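Local coordinates for Er-derived vesicles protein ERV41 (Saccharomyces cerevisiae, PDB 3ZLC), which travels in COPII-coated vesicles leaving the endoplasmic reticulum and is required for efficient transport of a subset of secretory proteins to the Golgi, at residues Thr187-Thr193 and Ser213-Tyr219. Residues are numbered along the deposited sequence; the frame is centred on the assembly and turned at random.
Sequences TTYVYYT and SVNDYRY
Tyr189 and Tyr191 lie against Arg218 and Asp216 on one face of an antiparallel beta hairpin in the lumenal domain, whose strands 188-200 and 209-219 pair here. Three hydrogen-bonded pairs, Thr188 with Tyr219, Val190 with Tyr217 and Tyr192 with Asn215, alternate with non-hydrogen-bonded ones; the Val190 N to Tyr217 O bond, 2.9 Å, is almost straight at N-H.

The tightly packed part is formed by the side chains of 187-193, nearly all buried. Tyr189 takes the aliphatic part of Arg218 obliquely, CD2 lying 3.5 Å from Arg218 CG, while Thr187 CG2 sits over one ring face, toward the rim. A bend about CG-CD (chi3 -60°) turns Arg218 NE aside. The hydroxyl of the buried Tyr191 is hydrogen-bonded to His156 and Gln179, and its ring meets Phe236. On the opposite face Val190 CG2 touches the Tyr219 ring edge in plane, 3.9 Å from CE2.

Strand 213-219 forms the solvent side, most openly at Asn215, Asp216 and Tyr217. The Asp216 carboxylate meets the Tyr191 edge, OD1 3.5 Å from CD1 with the two planes 86° apart. Tyr192 and Tyr217 meet obliquely, ring centroids 5.4 Å apart, and Asn215 OD1 sits 3.6 Å from Tyr192 CB.

Strand 188-200 also bonds to strand 233-240, so 209-219 extends the sheet beyond it. Across the hairpin, backbone bonds set the register, whereas the side chains add mainly van der Waals contact, with one carboxylate at a tyrosine edge and the arginine's methylenes at another ring.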
ATOM      1  N   THR A 187       3.177 -15.403  -1.264  1.00 24.31           N
ATOM      2  CA  THR A 187       4.209 -14.615  -0.608  1.00 22.90           C
ATOM      3  C   THR A 187       3.577 -13.519   0.248  1.00 24.91           C
ATOM      4  O   THR A 187       2.590 -12.894  -0.145  1.00 28.94           O
ATOM      5  CB  THR A 187       5.170 -14.034  -1.646  1.00 26.43           C
ATOM      6  OG1 THR A 187       5.890 -15.122  -2.238  1.00 26.74           O
ATOM      7  CG2 THR A 187       6.165 -13.048  -1.007  1.00 25.13           C
ATOM      8  N   THR A 188       4.143 -13.318   1.435  1.00 18.96           N
ATOM      9  CA  THR A 188       3.743 -12.229   2.317  1.00 23.02           C
ATOM     10  C   THR A 188       4.709 -11.064   2.131  1.00 30.06           C
ATOM     11  O   THR A 188       5.930 -11.237   2.230  1.00 25.32           O
ATOM     12  CB  THR A 188       3.804 -12.685   3.776  1.00 28.45           C
ATOM     13  OG1 THR A 188       2.703 -13.566   4.033  1.00 33.26           O
ATOM     14  CG2 THR A 188       3.735 -11.484   4.721  1.00 21.48           C
ATOM     15  N   TYR A 189       4.162  -9.884   1.865  1.00 15.75           N
ATOM     16  CA  TYR A 189       4.968  -8.695   1.686  1.00 17.53           C
ATOM     17  C   TYR A 189       4.735  -7.739   2.851  1.00 21.30           C
ATOM     18  O   TYR A 189       3.585  -7.441   3.205  1.00 21.10           O
ATOM     19  CB  TYR A 189       4.585  -8.008   0.364  1.00 20.65           C
ATOM     20  CG  TYR A 189       4.758  -8.891  -0.866  1.00 17.23           C
ATOM     21  CD1 TYR A 189       3.732  -9.717  -1.307  1.00 16.68           C
ATOM     22  CD2 TYR A 189       5.949  -8.876  -1.594  1.00 22.71           C
ATOM     23  CE1 TYR A 189       3.888 -10.512  -2.436  1.00 16.42           C
ATOM     24  CE2 TYR A 189       6.115  -9.661  -2.719  1.00 24.18           C
ATOM     25  CZ  TYR A 189       5.077 -10.476  -3.134  1.00 23.24           C
ATOM     26  OH  TYR A 189       5.241 -11.268  -4.251  1.00 25.02           O
ATOM     27  N   VAL A 190       5.821  -7.252   3.446  1.00 15.69           N
ATOM     28  CA  VAL A 190       5.707  -6.324   4.573  1.00 14.14           C
ATOM     29  C   VAL A 190       6.515  -5.078   4.267  1.00 17.86           C
ATOM     30  O   VAL A 190       7.705  -5.173   3.944  1.00 18.20           O
ATOM     31  CB  VAL A 190       6.218  -6.950   5.884  1.00 17.67           C
ATOM     32  CG1 VAL A 190       5.936  -6.008   7.070  1.00 15.26           C
ATOM     33  CG2 VAL A 190       5.538  -8.300   6.129  1.00 21.66           C
ATOM     34  N   TYR A 191       5.868  -3.921   4.340  1.00 15.06           N
ATOM     35  CA  TYR A 191       6.575  -2.665   4.181  1.00 15.07           C
ATOM     36  C   TYR A 191       6.618  -1.923   5.516  1.00 14.46           C
ATOM     37  O   TYR A 191       5.571  -1.704   6.156  1.00 19.33           O
ATOM     38  CB  TYR A 191       5.873  -1.802   3.146  1.00 12.46           C
ATOM     39  CG  TYR A 191       5.736  -2.417   1.762  1.00 15.77           C
ATOM     40  CD1 TYR A 191       6.767  -2.315   0.827  1.00 15.09           C
ATOM     41  CD2 TYR A 191       4.569  -3.062   1.377  1.00 16.04           C
ATOM     42  CE1 TYR A 191       6.641  -2.854  -0.460  1.00 18.23           C
ATOM     43  CE2 TYR A 191       4.429  -3.603   0.095  1.00 15.78           C
ATOM     44  CZ  TYR A 191       5.471  -3.483  -0.820  1.00 18.10           C
ATOM     45  OH  TYR A 191       5.342  -4.018  -2.090  1.00 15.46           O
ATOM     46  N   TYR A 192       7.820  -1.540   5.937  1.00 15.29           N
ATOM     47  CA  TYR A 192       7.993  -0.732   7.147  1.00 14.05           C
ATOM     48  C   TYR A 192       8.254   0.710   6.778  1.00 16.20           C
ATOM     49  O   TYR A 192       9.355   1.056   6.333  1.00 18.02           O
ATOM     50  CB  TYR A 192       9.170  -1.248   7.968  1.00 13.99           C
ATOM     51  CG  TYR A 192       8.914  -2.595   8.591  1.00 20.41           C
ATOM     52  CD1 TYR A 192       9.197  -3.766   7.897  1.00 16.33           C
ATOM     53  CD2 TYR A 192       8.385  -2.699   9.878  1.00 21.69           C
ATOM     54  CE1 TYR A 192       8.958  -5.013   8.470  1.00 22.79           C
ATOM     55  CE2 TYR A 192       8.151  -3.940  10.458  1.00 25.83           C
ATOM     56  CZ  TYR A 192       8.436  -5.086   9.744  1.00 24.82           C
ATOM     57  OH  TYR A 192       8.194  -6.315  10.308  1.00 30.44           O
ATOM     58  N   THR A 193       7.255   1.557   6.990  1.00 11.93           N
ATOM     59  CA  THR A 193       7.345   2.949   6.546  1.00 15.01           C
ATOM     60  C   THR A 193       7.541   3.861   7.743  1.00 20.52           C
ATOM     61  O   THR A 193       6.863   3.703   8.767  1.00 22.57           O
ATOM     62  CB  THR A 193       6.077   3.392   5.786  1.00 17.38           C
ATOM     63  OG1 THR A 193       4.932   3.330   6.659  1.00 15.33           O
ATOM     64  CG2 THR A 193       5.867   2.518   4.546  1.00 14.13           C
ATOM     65  N   SER A 213      10.182   7.124   4.449  1.00 12.23           N
ATOM     66  CA  SER A 213      11.178   6.193   3.951  1.00 13.17           C
ATOM     67  C   SER A 213      10.644   4.816   4.264  1.00 15.07           C
ATOM     68  O   SER A 213       9.658   4.681   4.998  1.00 12.21           O
ATOM     69  CB  SER A 213      12.531   6.401   4.629  1.00 15.79           C
ATOM     70  OG  SER A 213      12.470   6.203   6.044  1.00 14.62           O
ATOM     71  N   VAL A 214      11.277   3.790   3.714  1.00 12.29           N
ATOM     72  CA  VAL A 214      10.712   2.445   3.821  1.00 11.59           C
ATOM     73  C   VAL A 214      11.816   1.417   3.746  1.00 17.71           C
ATOM     74  O   VAL A 214      12.864   1.645   3.115  1.00 17.65           O
ATOM     75  CB  VAL A 214       9.624   2.214   2.724  1.00 15.19           C
ATOM     76  CG1 VAL A 214      10.208   2.421   1.349  1.00 19.37           C
ATOM     77  CG2 VAL A 214       9.002   0.813   2.835  1.00 14.51           C
ATOM     78  N   ASN A 215      11.627   0.316   4.466  1.00 12.82           N
ATOM     79  CA  ASN A 215      12.435  -0.878   4.237  1.00 14.07           C
ATOM     80  C   ASN A 215      11.453  -2.047   4.054  1.00 19.34           C
ATOM     81  O   ASN A 215      10.309  -1.976   4.544  1.00 17.96           O
ATOM     82  CB  ASN A 215      13.543  -1.080   5.302  1.00 17.95           C
ATOM     83  CG  ASN A 215      13.008  -1.236   6.723  1.00 24.58           C
ATOM     84  OD1 ASN A 215      12.472  -2.286   7.083  1.00 19.03           O
ATOM     85  ND2 ASN A 215      13.195  -0.208   7.551  1.00 19.34           N
ATOM     86  N   ASP A 216      11.854  -3.062   3.287  1.00 21.12           N
ATOM     87  CA  ASP A 216      10.910  -4.049   2.738  1.00 25.69           C
ATOM     88  C   ASP A 216      11.276  -5.456   3.162  1.00 23.35           C
ATOM     89  O   ASP A 216      12.454  -5.824   3.125  1.00 21.29           O
ATOM     90  CB  ASP A 216      10.984  -4.073   1.202  1.00 32.31           C
ATOM     91  CG  ASP A 216      10.537  -2.792   0.558  1.00 38.36           C
ATOM     92  OD1 ASP A 216      10.173  -1.831   1.262  1.00 39.01           O
ATOM     93  OD2 ASP A 216      10.564  -2.762  -0.685  1.00 36.76           O
ATOM     94  N   TYR A 217      10.269  -6.253   3.506  1.00 20.23           N
ATOM     95  CA  TYR A 217      10.485  -7.671   3.829  1.00 24.37           C
ATOM     96  C   TYR A 217       9.561  -8.560   2.991  1.00 21.44           C
ATOM     97  O   TYR A 217       8.486  -8.120   2.562  1.00 25.79           O
ATOM     98  CB  TYR A 217      10.236  -7.929   5.324  1.00 24.74           C
ATOM     99  CG  TYR A 217      11.368  -7.504   6.241  1.00 28.55           C
ATOM    100  CD1 TYR A 217      11.594  -6.156   6.532  1.00 24.66           C
ATOM    101  CD2 TYR A 217      12.203  -8.452   6.822  1.00 30.03           C
ATOM    102  CE1 TYR A 217      12.641  -5.770   7.384  1.00 24.50           C
ATOM    103  CE2 TYR A 217      13.236  -8.081   7.673  1.00 31.98           C
ATOM    104  CZ  TYR A 217      13.444  -6.739   7.952  1.00 30.12           C
ATOM    105  OH  TYR A 217      14.483  -6.372   8.791  1.00 31.43           O
ATOM    106  N   ARG A 218       9.988  -9.800   2.740  1.00 21.13           N
ATOM    107  CA  ARG A 218       9.153 -10.777   2.045  1.00 25.29           C
ATOM    108  C   ARG A 218       9.279 -12.095   2.779  1.00 27.20           C
ATOM    109  O   ARG A 218      10.362 -12.424   3.258  1.00 23.11           O
ATOM    110  CB  ARG A 218       9.614 -10.971   0.603  1.00 35.05           C
ATOM    111  CG  ARG A 218       9.054  -9.965  -0.363  1.00 52.10           C
ATOM    112  CD  ARG A 218       9.502 -10.273  -1.781  1.00 64.77           C
ATOM    113  NE  ARG A 218      10.954 -10.235  -1.901  1.00 73.78           N
ATOM    114  CZ  ARG A 218      11.669  -9.114  -1.922  1.00 76.52           C
ATOM    115  NH1 ARG A 218      11.066  -7.933  -1.825  1.00 74.72           N
ATOM    116  NH2 ARG A 218      12.989  -9.171  -2.037  1.00 75.06           N
ATOM    117  N   TYR A 219       8.180 -12.843   2.879  1.00 25.32           N
ATOM    118  CA  TYR A 219       8.214 -14.160   3.523  1.00 29.17           C
ATOM    119  C   TYR A 219       7.502 -15.173   2.644  1.00 29.15           C
ATOM    120  O   TYR A 219       6.378 -14.929   2.197  1.00 25.02           O
ATOM    121  CB  TYR A 219       7.523 -14.113   4.894  1.00 36.60           C
ATOM    122  CG  TYR A 219       8.172 -13.163   5.874  1.00 41.82           C
ATOM    123  CD1 TYR A 219       9.290 -13.546   6.608  1.00 45.51           C
ATOM    124  CD2 TYR A 219       7.671 -11.884   6.060  1.00 34.46           C
ATOM    125  CE1 TYR A 219       9.899 -12.670   7.500  1.00 50.14           C
ATOM    126  CE2 TYR A 219       8.271 -10.994   6.954  1.00 36.88           C
ATOM    127  CZ  TYR A 219       9.382 -11.397   7.668  1.00 41.75           C
ATOM    128  OH  TYR A 219       9.981 -10.531   8.556  1.00 39.96           O
TER
HETATM  129  O   HOH W   1       3.306 -15.938   3.161  1.00 25.11           O